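Local coordinates for potential RNA-dependent RNA polymerase (Human picobirnavirus, PDB 5I62), which catalyses the template-directed joining of ribonucleoside triphosphates into RNA, and probably serves both transcription and genome replication of a double-stranded RNA virus, at residues E45-E50 with L464-K469; R20-N25 with P145-R150; Y417-A422 with K455-K460. All blocks are in the same frame, centred on the assembly; numbering follows the deposited sequence.

Contact 1 (E45-E50 with L464-K469)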
# COMPACT_ATOMS: atom_id res chain seq x y z
N GLU A 45 -22.32 14.98 3.26
CA GLU A 45 -22.62 15.33 4.64
C GLU A 45 -23.92 14.66 5.10
O GLU A 45 -23.97 14.03 6.16
CB GLU A 45 -22.73 16.85 4.80
CG GLU A 45 -21.45 17.65 4.54
CD GLU A 45 -20.98 17.56 3.09
OE1 GLU A 45 -21.71 18.03 2.18
OE2 GLU A 45 -19.88 17.01 2.86
N SER A 46 -24.97 14.78 4.29
CA SER A 46 -26.27 14.24 4.67
C SER A 46 -26.24 12.73 4.78
O SER A 46 -26.86 12.17 5.69
CB SER A 46 -27.33 14.69 3.67
OG SER A 46 -27.60 16.07 3.85
N ILE A 47 -25.57 12.04 3.85
CA ILE A 47 -25.37 10.60 3.99
C ILE A 47 -24.69 10.29 5.31
O ILE A 47 -25.17 9.47 6.11
CB ILE A 47 -24.53 10.05 2.82
CG1 ILE A 47 -25.26 10.25 1.48
CG2 ILE A 47 -24.20 8.57 3.06
CD1 ILE A 47 -24.32 10.25 0.31
N CYS A 48 -23.57 10.95 5.57
CA CYS A 48 -22.82 10.68 6.80
C CYS A 48 -23.64 11.04 8.03
O CYS A 48 -23.69 10.28 9.00
CB CYS A 48 -21.50 11.45 6.78
SG CYS A 48 -20.30 10.78 5.58
N ASP A 49 -24.32 12.19 7.99
CA ASP A 49 -25.12 12.62 9.14
C ASP A 49 -26.20 11.60 9.47
O ASP A 49 -26.46 11.30 10.64
CB ASP A 49 -25.75 13.99 8.87
CG ASP A 49 -24.73 15.13 8.92
OD1 ASP A 49 -23.57 14.90 9.33
OD2 ASP A 49 -25.09 16.28 8.55
N GLU A 50 -26.84 11.05 8.43
CA GLU A 50 -27.92 10.09 8.64
C GLU A 50 -27.40 8.80 9.27
O GLU A 50 -27.99 8.27 10.22
CB GLU A 50 -28.63 9.81 7.32
CG GLU A 50 -29.93 9.06 7.50
CD GLU A 50 -30.99 9.92 8.18
OE1 GLU A 50 -32.02 9.36 8.63
OE2 GLU A 50 -30.80 11.15 8.26
N LEU A 464 -25.39 -2.32 6.41
CA LEU A 464 -25.75 -2.90 5.11
C LEU A 464 -27.14 -2.47 4.67
O LEU A 464 -27.35 -2.13 3.50
CB LEU A 464 -25.66 -4.42 5.19
CG LEU A 464 -25.90 -5.14 3.86
CD1 LEU A 464 -24.87 -4.70 2.81
CD2 LEU A 464 -25.87 -6.64 4.08
N ASP A 465 -28.12 -2.49 5.59
CA ASP A 465 -29.46 -2.02 5.25
C ASP A 465 -29.42 -0.55 4.84
O ASP A 465 -30.11 -0.14 3.90
CB ASP A 465 -30.41 -2.23 6.42
CG ASP A 465 -30.72 -3.70 6.69
OD1 ASP A 465 -30.61 -4.52 5.75
OD2 ASP A 465 -31.07 -4.04 7.84
N PHE A 466 -28.61 0.25 5.53
CA PHE A 466 -28.44 1.64 5.13
C PHE A 466 -27.86 1.76 3.72
O PHE A 466 -28.29 2.60 2.94
CB PHE A 466 -27.53 2.36 6.13
CG PHE A 466 -27.35 3.82 5.84
CD1 PHE A 466 -28.33 4.74 6.18
CD2 PHE A 466 -26.20 4.28 5.20
CE1 PHE A 466 -28.16 6.09 5.92
CE2 PHE A 466 -26.03 5.63 4.93
CZ PHE A 466 -27.01 6.54 5.29
N CYS A 467 -26.87 0.93 3.40
CA CYS A 467 -26.24 1.01 2.08
C CYS A 467 -27.18 0.51 0.97
O CYS A 467 -27.19 1.06 -0.13
CB CYS A 467 -24.93 0.23 2.08
SG CYS A 467 -23.65 1.05 3.11
N ILE A 468 -27.95 -0.54 1.25
CA ILE A 468 -28.90 -1.04 0.25
C ILE A 468 -29.83 0.07 -0.20
O ILE A 468 -30.10 0.23 -1.40
CB ILE A 468 -29.68 -2.24 0.82
CG1 ILE A 468 -28.77 -3.48 0.94
CG2 ILE A 468 -30.89 -2.55 -0.07
CD1 ILE A 468 -29.36 -4.59 1.84
N LYS A 469 -30.33 0.87 0.75
CA LYS A 469 -31.24 1.96 0.44
C LYS A 469 -30.58 3.04 -0.42
O LYS A 469 -31.29 3.79 -1.09
CB LYS A 469 -31.77 2.58 1.73
CG LYS A 469 -32.72 1.68 2.52
CD LYS A 469 -33.30 2.42 3.72
CE LYS A 469 -34.38 1.59 4.43
NZ LYS A 469 -33.84 0.46 5.23
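The backbone N of Glu50, whose side chain packs against Phe466, donates to O of Ser46 at 3.0 Å, an i to i+4 bond that keeps this turn of helix 44-55 regular just where the aromatic ring arrives. Across the interface the packing is carried by Phe466, which projects from helix 460-469 with CG anti to the backbone N (chi1 -177°), pointing the ring out from its own helix across the 9.2 Å between the CA atoms of Phe466 and Glu50. The far end of the ring enters between Ile47 and Glu50. Glu50 CG lies at the ring edge, 3.8 Å from Phe466 CE1, and the chain then bends at chi2 (69°), carrying the carboxylate away to a weak, long ion pair with Lys53. On the other flank, methyl CG2 of Ile47 sits in the ring plane, 3.9 Å from Phe466 CE2. Between the two side chains, O of Ile47 approaches CZ of Phe466 obliquely at 3.6 Å. This is helix-to-helix packing in which one aromatic residue bridges two backbones: an N-terminal helix meets a C-terminal one that, in the right-hand fold of RNA-dependent polymerases, probably belongs to the thumb. Ile47 and Phe466 both also touch Leu423, so helix 419-427 completes the apolar surroundings as a third element. Tyr39 meets the Phe466 ring with planes at about 40°, and its hydroxyl is hydrogen-bonded to O of Phe466. Each helix is also salt-bridged to another part of the chain, Asp49 to Arg73 and Asp465 to Arg533.

Contact 2 (R20-N25 with P145-R150)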
# COMPACT_ATOMS: atom_id res chain seq x y z
N ARG A 20 1.72 10.40 -24.82
CA ARG A 20 1.53 11.83 -25.02
C ARG A 20 0.32 12.35 -24.25
O ARG A 20 0.40 13.37 -23.57
CB ARG A 20 1.39 12.09 -26.52
CG ARG A 20 1.04 13.50 -26.84
CD ARG A 20 1.99 14.41 -26.18
NE ARG A 20 3.09 14.72 -27.06
CZ ARG A 20 3.83 15.80 -26.91
NH1 ARG A 20 3.57 16.63 -25.90
NH2 ARG A 20 4.83 16.05 -27.75
N ALA A 21 -0.81 11.65 -24.37
CA ALA A 21 -1.99 12.02 -23.59
C ALA A 21 -1.70 11.92 -22.10
O ALA A 21 -2.14 12.78 -21.32
CB ALA A 21 -3.15 11.10 -23.94
N TYR A 22 -1.01 10.86 -21.69
CA TYR A 22 -0.71 10.66 -20.27
C TYR A 22 -0.04 11.89 -19.68
O TYR A 22 -0.50 12.44 -18.68
CB TYR A 22 0.16 9.43 -20.08
CG TYR A 22 0.45 9.14 -18.62
CD1 TYR A 22 -0.42 8.35 -17.86
CD2 TYR A 22 1.57 9.67 -18.00
CE1 TYR A 22 -0.17 8.10 -16.52
CE2 TYR A 22 1.82 9.43 -16.65
CZ TYR A 22 0.95 8.64 -15.93
OH TYR A 22 1.22 8.41 -14.60
N PHE A 23 1.05 12.35 -20.30
CA PHE A 23 1.78 13.46 -19.71
C PHE A 23 1.03 14.79 -19.83
O PHE A 23 1.21 15.67 -18.98
CB PHE A 23 3.18 13.55 -20.31
CG PHE A 23 4.15 12.57 -19.70
CD1 PHE A 23 4.38 12.58 -18.33
CD2 PHE A 23 4.80 11.63 -20.48
CE1 PHE A 23 5.27 11.69 -17.74
CE2 PHE A 23 5.69 10.73 -19.89
CZ PHE A 23 5.92 10.77 -18.52
N SER A 24 0.20 14.95 -20.86
CA SER A 24 -0.68 16.12 -20.91
C SER A 24 -1.58 16.15 -19.69
O SER A 24 -1.82 17.21 -19.11
CB SER A 24 -1.55 16.11 -22.17
OG SER A 24 -0.75 16.12 -23.33
N ASN A 25 -2.14 15.00 -19.33
CA ASN A 25 -2.99 14.94 -18.15
C ASN A 25 -2.19 15.19 -16.87
O ASN A 25 -2.70 15.82 -15.93
CB ASN A 25 -3.71 13.60 -18.10
CG ASN A 25 -4.64 13.49 -16.91
OD1 ASN A 25 -4.43 12.65 -16.02
ND2 ASN A 25 -5.64 14.36 -16.86
N PRO A 145 9.93 0.96 -21.84
CA PRO A 145 9.77 1.98 -22.89
C PRO A 145 8.44 1.96 -23.66
O PRO A 145 8.11 2.95 -24.32
CB PRO A 145 10.90 1.64 -23.86
CG PRO A 145 10.88 0.15 -23.86
CD PRO A 145 10.61 -0.23 -22.37
N TYR A 146 7.70 0.87 -23.61
CA TYR A 146 6.53 0.74 -24.48
C TYR A 146 5.28 1.40 -23.94
O TYR A 146 4.41 1.78 -24.73
CB TYR A 146 6.22 -0.73 -24.77
CG TYR A 146 7.33 -1.41 -25.55
CD1 TYR A 146 7.61 -1.05 -26.87
CD2 TYR A 146 8.09 -2.40 -24.95
CE1 TYR A 146 8.64 -1.67 -27.58
CE2 TYR A 146 9.13 -3.02 -25.64
CZ TYR A 146 9.39 -2.65 -26.96
OH TYR A 146 10.40 -3.27 -27.64
N PHE A 147 5.15 1.55 -22.62
CA PHE A 147 3.97 2.18 -22.03
C PHE A 147 2.67 1.57 -22.58
O PHE A 147 1.74 2.28 -22.99
CB PHE A 147 3.99 3.69 -22.23
CG PHE A 147 3.24 4.46 -21.17
CD1 PHE A 147 3.81 4.67 -19.91
CD2 PHE A 147 1.98 4.97 -21.42
CE1 PHE A 147 3.11 5.38 -18.93
CE2 PHE A 147 1.28 5.67 -20.46
CZ PHE A 147 1.85 5.88 -19.21
N SER A 148 2.62 0.25 -22.60
CA SER A 148 1.45 -0.51 -23.02
C SER A 148 1.04 -1.44 -21.90
O SER A 148 1.59 -1.41 -20.80
CB SER A 148 1.73 -1.31 -24.30
OG SER A 148 2.46 -0.55 -25.22
N LYS A 149 0.05 -2.28 -22.18
CA LYS A 149 -0.25 -3.38 -21.28
C LYS A 149 0.88 -4.41 -21.35
O LYS A 149 1.34 -4.75 -22.44
CB LYS A 149 -1.59 -4.02 -21.63
CG LYS A 149 -2.80 -3.28 -21.04
CD LYS A 149 -4.06 -3.45 -21.86
CE LYS A 149 -4.09 -4.80 -22.55
NZ LYS A 149 -3.91 -5.99 -21.65
N ARG A 150 1.32 -4.86 -20.18
CA ARG A 150 2.39 -5.85 -20.09
C ARG A 150 2.16 -7.02 -21.03
O ARG A 150 3.09 -7.49 -21.70
CB ARG A 150 2.50 -6.35 -18.65
CG ARG A 150 3.18 -5.38 -17.72
CD ARG A 150 3.00 -5.83 -16.28
NE ARG A 150 3.80 -5.03 -15.36
CZ ARG A 150 3.83 -5.21 -14.05
NH1 ARG A 150 3.09 -6.16 -13.49
NH2 ARG A 150 4.60 -4.44 -13.29
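A T-shaped (edge-to-face) aromatic pair joins helix 17-28 to the loop that precedes helix 150-157: the edge of Phe147 is directed at the face of Tyr22. The ring centroids are 5.1 Å apart and the planes are inclined at 67°, which supports the edge-to-face assignment although the pair falls short of perpendicular. Phe147 leads with one atom, CZ, which lies over the Tyr22 ring but displaced toward its rim. It stands 3.6 Å from both CG and CD1 of Tyr22, on the part of the ring nearest CB. Beside it, CE2 of Phe147 reaches back to CB of Tyr22 at 3.9 Å, extending the touch onto the methylene. Both side chains hold CG anti to the backbone N, chi1 being -177° for Tyr22 and -153° for Phe147, and they cross at about a right angle over a gap of 9.8 Å between the CA atoms of Tyr22 and Phe147. Phe147 itself has a left-handed helical backbone conformation, and its side chain is directed toward the helix. Within helix 17-28, O of Arg20 is gripped twice by Ser24: its OG, at 3.0 Å, and its N come from opposite faces of the carbonyl plane. The phenol of Tyr22 is tied down as well, its OH being hydrogen-bonded to O of Leu184. The pair lies at the surface, with Tyr22 and Phe23 resting on Val183 of strand 176-189, while Pro145, which follows a cis peptide bond, packs on that strand at Trp178 and on strand 168-173 at Met171 and Gln173.

Contact 3 (Y417-A422 with K455-K460)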
# COMPACT_ATOMS: atom_id res chain seq x y z
N TYR A 417 -13.39 -2.09 10.64
CA TYR A 417 -13.19 -1.01 9.69
C TYR A 417 -14.21 0.09 9.97
O TYR A 417 -15.33 -0.17 10.41
CB TYR A 417 -13.33 -1.56 8.28
CG TYR A 417 -12.82 -0.67 7.17
CD1 TYR A 417 -11.49 -0.73 6.76
CD2 TYR A 417 -13.67 0.20 6.52
CE1 TYR A 417 -11.02 0.07 5.71
CE2 TYR A 417 -13.22 1.00 5.48
CZ TYR A 417 -11.90 0.93 5.08
OH TYR A 417 -11.47 1.74 4.06
N SER A 418 -13.81 1.33 9.72
CA SER A 418 -14.69 2.46 9.96
C SER A 418 -15.85 2.47 8.97
O SER A 418 -15.62 2.51 7.76
CB SER A 418 -13.92 3.77 9.85
OG SER A 418 -14.81 4.87 9.82
N THR A 419 -17.09 2.45 9.47
CA THR A 419 -18.23 2.64 8.58
C THR A 419 -18.22 4.03 7.96
O THR A 419 -18.68 4.22 6.83
CB THR A 419 -19.55 2.40 9.31
OG1 THR A 419 -19.65 3.28 10.44
CG2 THR A 419 -19.66 0.95 9.76
N MET A 420 -17.71 5.03 8.70
CA MET A 420 -17.65 6.38 8.14
C MET A 420 -16.70 6.44 6.96
O MET A 420 -17.02 7.01 5.91
CB MET A 420 -17.26 7.41 9.21
CG MET A 420 -18.30 7.61 10.32
SD MET A 420 -19.92 8.19 9.71
CE MET A 420 -19.45 9.59 8.74
N ARG A 421 -15.52 5.84 7.10
CA ARG A 421 -14.60 5.75 5.97
C ARG A 421 -15.23 4.99 4.81
O ARG A 421 -15.09 5.39 3.65
CB ARG A 421 -13.30 5.08 6.39
CG ARG A 421 -12.24 5.04 5.28
CD ARG A 421 -10.90 4.68 5.88
NE ARG A 421 -9.77 4.73 4.96
CZ ARG A 421 -9.11 5.83 4.62
NH1 ARG A 421 -9.49 7.03 5.08
NH2 ARG A 421 -8.08 5.75 3.79
N ALA A 422 -15.94 3.89 5.11
CA ALA A 422 -16.62 3.13 4.07
C ALA A 422 -17.61 4.01 3.31
O ALA A 422 -17.65 4.00 2.08
CB ALA A 422 -17.32 1.91 4.66
N LYS A 455 -17.04 -6.09 7.88
CA LYS A 455 -17.64 -7.39 8.22
C LYS A 455 -17.56 -7.75 9.70
O LYS A 455 -18.20 -8.73 10.10
CB LYS A 455 -16.98 -8.49 7.41
CG LYS A 455 -15.53 -8.72 7.85
CD LYS A 455 -14.71 -9.42 6.78
CE LYS A 455 -14.54 -10.88 7.09
NZ LYS A 455 -13.84 -11.60 5.99
N TYR A 456 -16.80 -7.02 10.52
CA TYR A 456 -16.79 -7.28 11.96
C TYR A 456 -17.30 -6.11 12.78
O TYR A 456 -17.19 -6.13 14.01
CB TYR A 456 -15.39 -7.66 12.44
CG TYR A 456 -14.89 -8.94 11.86
CD1 TYR A 456 -15.54 -10.14 12.13
CD2 TYR A 456 -13.76 -8.97 11.06
CE1 TYR A 456 -15.09 -11.33 11.61
CE2 TYR A 456 -13.30 -10.15 10.55
CZ TYR A 456 -13.96 -11.33 10.83
OH TYR A 456 -13.50 -12.51 10.31
N HIS A 457 -17.81 -5.07 12.13
CA HIS A 457 -18.31 -3.92 12.84
C HIS A 457 -19.54 -4.32 13.64
O HIS A 457 -20.36 -5.11 13.16
CB HIS A 457 -18.66 -2.81 11.84
CG HIS A 457 -18.82 -1.44 12.42
ND1 HIS A 457 -19.94 -1.06 13.12
CD2 HIS A 457 -18.01 -0.36 12.38
CE1 HIS A 457 -19.82 0.20 13.49
NE2 HIS A 457 -18.66 0.65 13.05
N PRO A 458 -19.71 -3.81 14.86
CA PRO A 458 -20.90 -4.16 15.64
C PRO A 458 -22.21 -3.83 14.94
O PRO A 458 -23.22 -4.51 15.19
CB PRO A 458 -20.73 -3.35 16.94
CG PRO A 458 -19.78 -2.24 16.58
CD PRO A 458 -18.84 -2.84 15.56
N LEU A 459 -22.22 -2.83 14.06
CA LEU A 459 -23.44 -2.37 13.39
C LEU A 459 -23.46 -2.73 11.91
O LEU A 459 -24.09 -2.04 11.11
CB LEU A 459 -23.61 -0.86 13.56
CG LEU A 459 -23.83 -0.36 14.98
CD1 LEU A 459 -23.97 1.15 14.95
CD2 LEU A 459 -25.05 -1.01 15.60
N LYS A 460 -22.78 -3.81 11.53
CA LYS A 460 -22.62 -4.10 10.12
C LYS A 460 -23.96 -4.39 9.45
O LYS A 460 -24.15 -4.07 8.27
CB LYS A 460 -21.66 -5.27 9.92
CG LYS A 460 -22.13 -6.53 10.60
CD LYS A 460 -21.10 -7.61 10.45
CE LYS A 460 -21.50 -8.85 11.22
NZ LYS A 460 -20.93 -10.06 10.59
O HOH W 1 -14.71 -5.04 10.05
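Tyr417 and His457 bring the two backbones to 6.7 Å between CA atoms, and a water also links the segments, accepting from N of Tyr417 and, at 2.9 Å, from N of Tyr456. The imidazole of His457 is the centre of the contact. Over one face stands methyl CG2 of Thr419, 3.5 Å from the ring centroid and 16° off the normal, a CH-pi contact set by CG2 being anti to the carbonyl carbon. At the edge, O of Tyr417 lies in the ring plane, 3.3 Å from His457 CD2. The same plane holds N of Leu459, which donates to His457 ND1 at 3.0 Å and 164°; with ND1 accepting, NE2 probably carries the proton in its bond to Glu69. These two bonds hold the ring's rotation within a type I beta turn, His457 to Lys460, leading into helix 460-469. The opposing segment starts helix 419-427 with a side-chain N-cap: Ser418 OG accepts from N of Arg421 at 3.0 Å. Both helix starts probably belong to the polymerase thumb. Glu69 of helix 63-73 joins them, its carboxylate bonding Ser418 OG, Thr419 OG1 and His457 NE2, while Trp51 NE1 also reaches Thr419 OG1.

Overall arrangement
Contacts 1 and 3 form one neighbourhood, their centres 12 Å apart and joined by packing of Cys48 CB on Met420 CE at 3.4 Å. Helix 460-469 carries part of both, helix 419-427 of contact 3 packs against contact 1, and helix 44-55 of contact 1 packs on contact 3. Contact 2 lies apart, about 39 Å from contact 1 and 38 Å from contact 3 between centres, beside strand 176-189. Along the chain, contact 3 is nested inside the loop closed by contact 1, whereas contact 2 interleaves with contact 1 and closes before contact 3 opens. N-terminal helices are thus fastened at two distant places, to the mixed sheet and to the C-terminal helices, consistent with an N-terminal region bridging fingers and thumb.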